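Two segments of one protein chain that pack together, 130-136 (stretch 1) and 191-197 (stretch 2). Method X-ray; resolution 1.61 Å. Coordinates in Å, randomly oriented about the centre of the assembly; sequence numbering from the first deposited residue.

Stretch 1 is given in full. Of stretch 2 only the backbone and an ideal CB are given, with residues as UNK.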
# COMPACT_ATOMS: atom_id res chain seq x y z
N LEU C 130 -0.62 3.45 -4.25
CA LEU C 130 -1.86 2.98 -4.86
C LEU C 130 -1.56 2.08 -6.04
O LEU C 130 -2.19 1.03 -6.21
CB LEU C 130 -2.71 4.14 -5.33
CG LEU C 130 -3.63 4.69 -4.31
CD1 LEU C 130 -4.11 6.09 -4.70
CD2 LEU C 130 -4.84 3.72 -4.11
N THR C 131 -0.54 2.45 -6.83
CA THR C 131 -0.15 1.66 -7.99
C THR C 131 0.38 0.29 -7.58
O THR C 131 -0.02 -0.72 -8.17
CB THR C 131 0.85 2.44 -8.84
OG1 THR C 131 0.25 3.69 -9.22
CG2 THR C 131 1.25 1.69 -10.09
N CYS C 132 1.24 0.22 -6.57
CA CYS C 132 1.78 -1.08 -6.18
C CYS C 132 0.78 -1.95 -5.43
O CYS C 132 1.00 -3.16 -5.31
CB CYS C 132 3.09 -0.94 -5.43
SG CYS C 132 2.92 -0.64 -3.68
N LEU C 133 -0.34 -1.36 -4.96
CA LEU C 133 -1.42 -2.11 -4.34
C LEU C 133 -2.47 -2.54 -5.39
O LEU C 133 -3.49 -3.09 -4.99
CB LEU C 133 -2.13 -1.28 -3.26
CG LEU C 133 -1.27 -0.80 -2.09
CD1 LEU C 133 -2.11 -0.09 -1.05
CD2 LEU C 133 -0.44 -1.88 -1.52
N SER C 134 -2.26 -2.24 -6.67
CA SER C 134 -3.27 -2.50 -7.72
C SER C 134 -4.62 -1.82 -7.37
O SER C 134 -5.68 -2.36 -7.68
CB SER C 134 -3.47 -4.00 -7.96
OG SER C 134 -2.26 -4.66 -8.28
N GLY C 135 -4.54 -0.67 -6.71
CA GLY C 135 -5.71 0.11 -6.31
C GLY C 135 -6.53 -0.43 -5.15
O GLY C 135 -7.63 0.08 -4.92
N ASP C 136 -6.01 -1.42 -4.40
CA ASP C 136 -6.78 -2.04 -3.31
C ASP C 136 -6.57 -1.23 -2.05
O ASP C 136 -5.56 -1.40 -1.34
CB ASP C 136 -6.36 -3.49 -3.11
CG ASP C 136 -7.26 -4.25 -2.14
OD1 ASP C 136 -8.08 -3.60 -1.46
OD2 ASP C 136 -7.14 -5.48 -2.06
N UNK C 191 -4.06 -12.40 -11.19
CA UNK C 191 -4.89 -12.16 -12.36
C UNK C 191 -5.20 -10.66 -12.49
O UNK C 191 -5.16 -10.12 -13.62
CB UNK C 191 -6.18 -12.97 -12.27
N UNK C 192 -5.48 -9.96 -11.37
CA UNK C 192 -5.74 -8.53 -11.45
C UNK C 192 -4.49 -7.79 -11.99
O UNK C 192 -4.61 -6.90 -12.84
CB UNK C 192 -6.14 -7.99 -10.08
N UNK C 193 -3.31 -8.16 -11.48
CA UNK C 193 -2.06 -7.52 -11.89
C UNK C 193 -1.80 -7.71 -13.40
O UNK C 193 -1.40 -6.77 -14.11
CB UNK C 193 -0.89 -8.09 -11.08
N UNK C 194 -2.06 -8.90 -13.89
CA UNK C 194 -1.96 -9.19 -15.32
C UNK C 194 -2.89 -8.32 -16.14
O UNK C 194 -2.48 -7.80 -17.19
CB UNK C 194 -2.27 -10.67 -15.59
N UNK C 195 -4.14 -8.15 -15.67
CA UNK C 195 -5.12 -7.29 -16.37
C UNK C 195 -4.61 -5.85 -16.43
O UNK C 195 -4.77 -5.19 -17.48
CB UNK C 195 -6.48 -7.34 -15.67
N UNK C 196 -3.98 -5.36 -15.33
CA UNK C 196 -3.40 -4.00 -15.27
C UNK C 196 -2.34 -3.84 -16.34
O UNK C 196 -2.33 -2.82 -17.03
CB UNK C 196 -2.80 -3.72 -13.89
N UNK C 197 -1.44 -4.82 -16.46
CA UNK C 197 -0.40 -4.82 -17.51
C UNK C 197 -1.00 -4.89 -18.92
O UNK C 197 -0.57 -4.13 -19.81
CB UNK C 197 0.55 -6.00 -17.30

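Stretch 2 is helical throughout, with phi near -60° and psi near -43°, so every position must tolerate a helix and only the faces differ. What it meets is the end of another helix: stretch 1 leaves helical geometry at Ser 134, whose positive phi belongs to a Schellman motif, and a type I' turn carries the chain from Leu 133 to Asp 136.

Position 191 has nothing of stretch 1 within 5.5 Å of its CB. Any helix-compatible residue would do as far as this contact goes; it is Glu 191, which takes no part.

Position 192 points its CA-to-CB bond toward stretch 1, yet the CB lies 5.2 Å from Ser 134 CB. That gap suits a flexible, unbranched side chain of some length, such as methionine or glutamine; a leucine would fill only part of it. The deposited Met 192 runs out with chi1 and chi2 both t and brings SD to 3.7 Å from Ser 134 O and 4.0 Å from Ser 134 CB, a packing contact.

Position 193 is the nearest in backbone register, its CA 6.6 Å from the CA of Ser 134, but its CB bond points sideways. The ideal CB is 4.6 Å from Ser 134 OG, and farther along the carbonyl of Thr 131 offers an acceptor near the end of its helix. A long donor is called for: a glutamine could reach only the serine hydroxyl, a fully extended lysine could barely approach the carbonyl, and an arginine is long enough for both. Arg 193 reaches back with its end, and NH1 serves both acceptors, donating to Thr 131 O at 2.8 Å with an almost straight angle of 171° and to Ser 134 OG at 3.0 Å and 156°. Both lie at the edge of the guanidinium, near its plane, where its N-H bonds point. Thr 131 O also accepts from Ser 134 N at 3.1 Å, so the arginine shares an acceptor with the turn. NE and NH2 are satisfied elsewhere in the structure.

Positions 194 and 195 are out of reach and leave the choice open, polar residues included; they hold Lys 194 and Arg 195.

Position 196, one helical turn on from 192, again points toward stretch 1, but no atom there lies within 5.5 Å of its CB. The space asks for a large side chain: leucine or methionine could enter it, and an aromatic ring could span it. Phe 196 places its ring face under Ser 134 CB, a CH-pi contact 4.2 Å from the centroid, while CZ comes to 3.3 Å from Ser 134 O.

Position 197 is out of reach and stretch 1 sets no preference, so any helix-compatible residue would do; it is Phe 197, which makes no contact here.

Stretch 2 (191-197) EMRKRFF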
# COMPACT_ATOMS: atom_id res chain seq x y z
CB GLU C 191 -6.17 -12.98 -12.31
CG GLU C 191 -5.91 -14.47 -12.49
CD GLU C 191 -5.25 -14.91 -13.78
OE1 GLU C 191 -5.34 -14.17 -14.79
OE2 GLU C 191 -4.65 -16.01 -13.78
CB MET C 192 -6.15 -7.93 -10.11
CG MET C 192 -6.51 -6.46 -10.25
SD MET C 192 -7.05 -5.68 -8.73
CE MET C 192 -8.74 -6.06 -8.77
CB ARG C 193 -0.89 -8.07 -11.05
CG ARG C 193 0.35 -7.17 -11.08
CD ARG C 193 0.17 -5.95 -10.19
NE ARG C 193 1.35 -5.10 -10.12
CZ ARG C 193 1.35 -3.85 -9.66
NH1 ARG C 193 0.24 -3.32 -9.16
NH2 ARG C 193 2.47 -3.12 -9.69
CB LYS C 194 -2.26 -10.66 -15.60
CG LYS C 194 -1.19 -11.60 -15.13
CD LYS C 194 -1.46 -13.03 -15.63
CE LYS C 194 -0.36 -13.97 -15.24
NZ LYS C 194 -0.73 -15.40 -15.47
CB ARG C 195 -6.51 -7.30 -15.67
CG ARG C 195 -7.30 -8.59 -15.90
CD ARG C 195 -8.78 -8.43 -15.56
NE ARG C 195 -9.04 -8.24 -14.13
CZ ARG C 195 -9.07 -9.20 -13.21
NH1 ARG C 195 -8.83 -10.47 -13.54
NH2 ARG C 195 -9.31 -8.90 -11.94
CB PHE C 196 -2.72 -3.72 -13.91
CG PHE C 196 -3.52 -3.02 -12.83
CD1 PHE C 196 -4.74 -3.53 -12.41
CD2 PHE C 196 -3.00 -1.92 -12.17
CE1 PHE C 196 -5.46 -2.90 -11.40
CE2 PHE C 196 -3.73 -1.29 -11.16
CZ PHE C 196 -4.98 -1.76 -10.82
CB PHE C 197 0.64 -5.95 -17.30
CG PHE C 197 1.71 -5.56 -16.31
CD1 PHE C 197 2.59 -4.52 -16.58
CD2 PHE C 197 1.78 -6.16 -15.07
CE1 PHE C 197 3.53 -4.11 -15.65
CE2 PHE C 197 2.74 -5.78 -14.14
CZ PHE C 197 3.58 -4.72 -14.41
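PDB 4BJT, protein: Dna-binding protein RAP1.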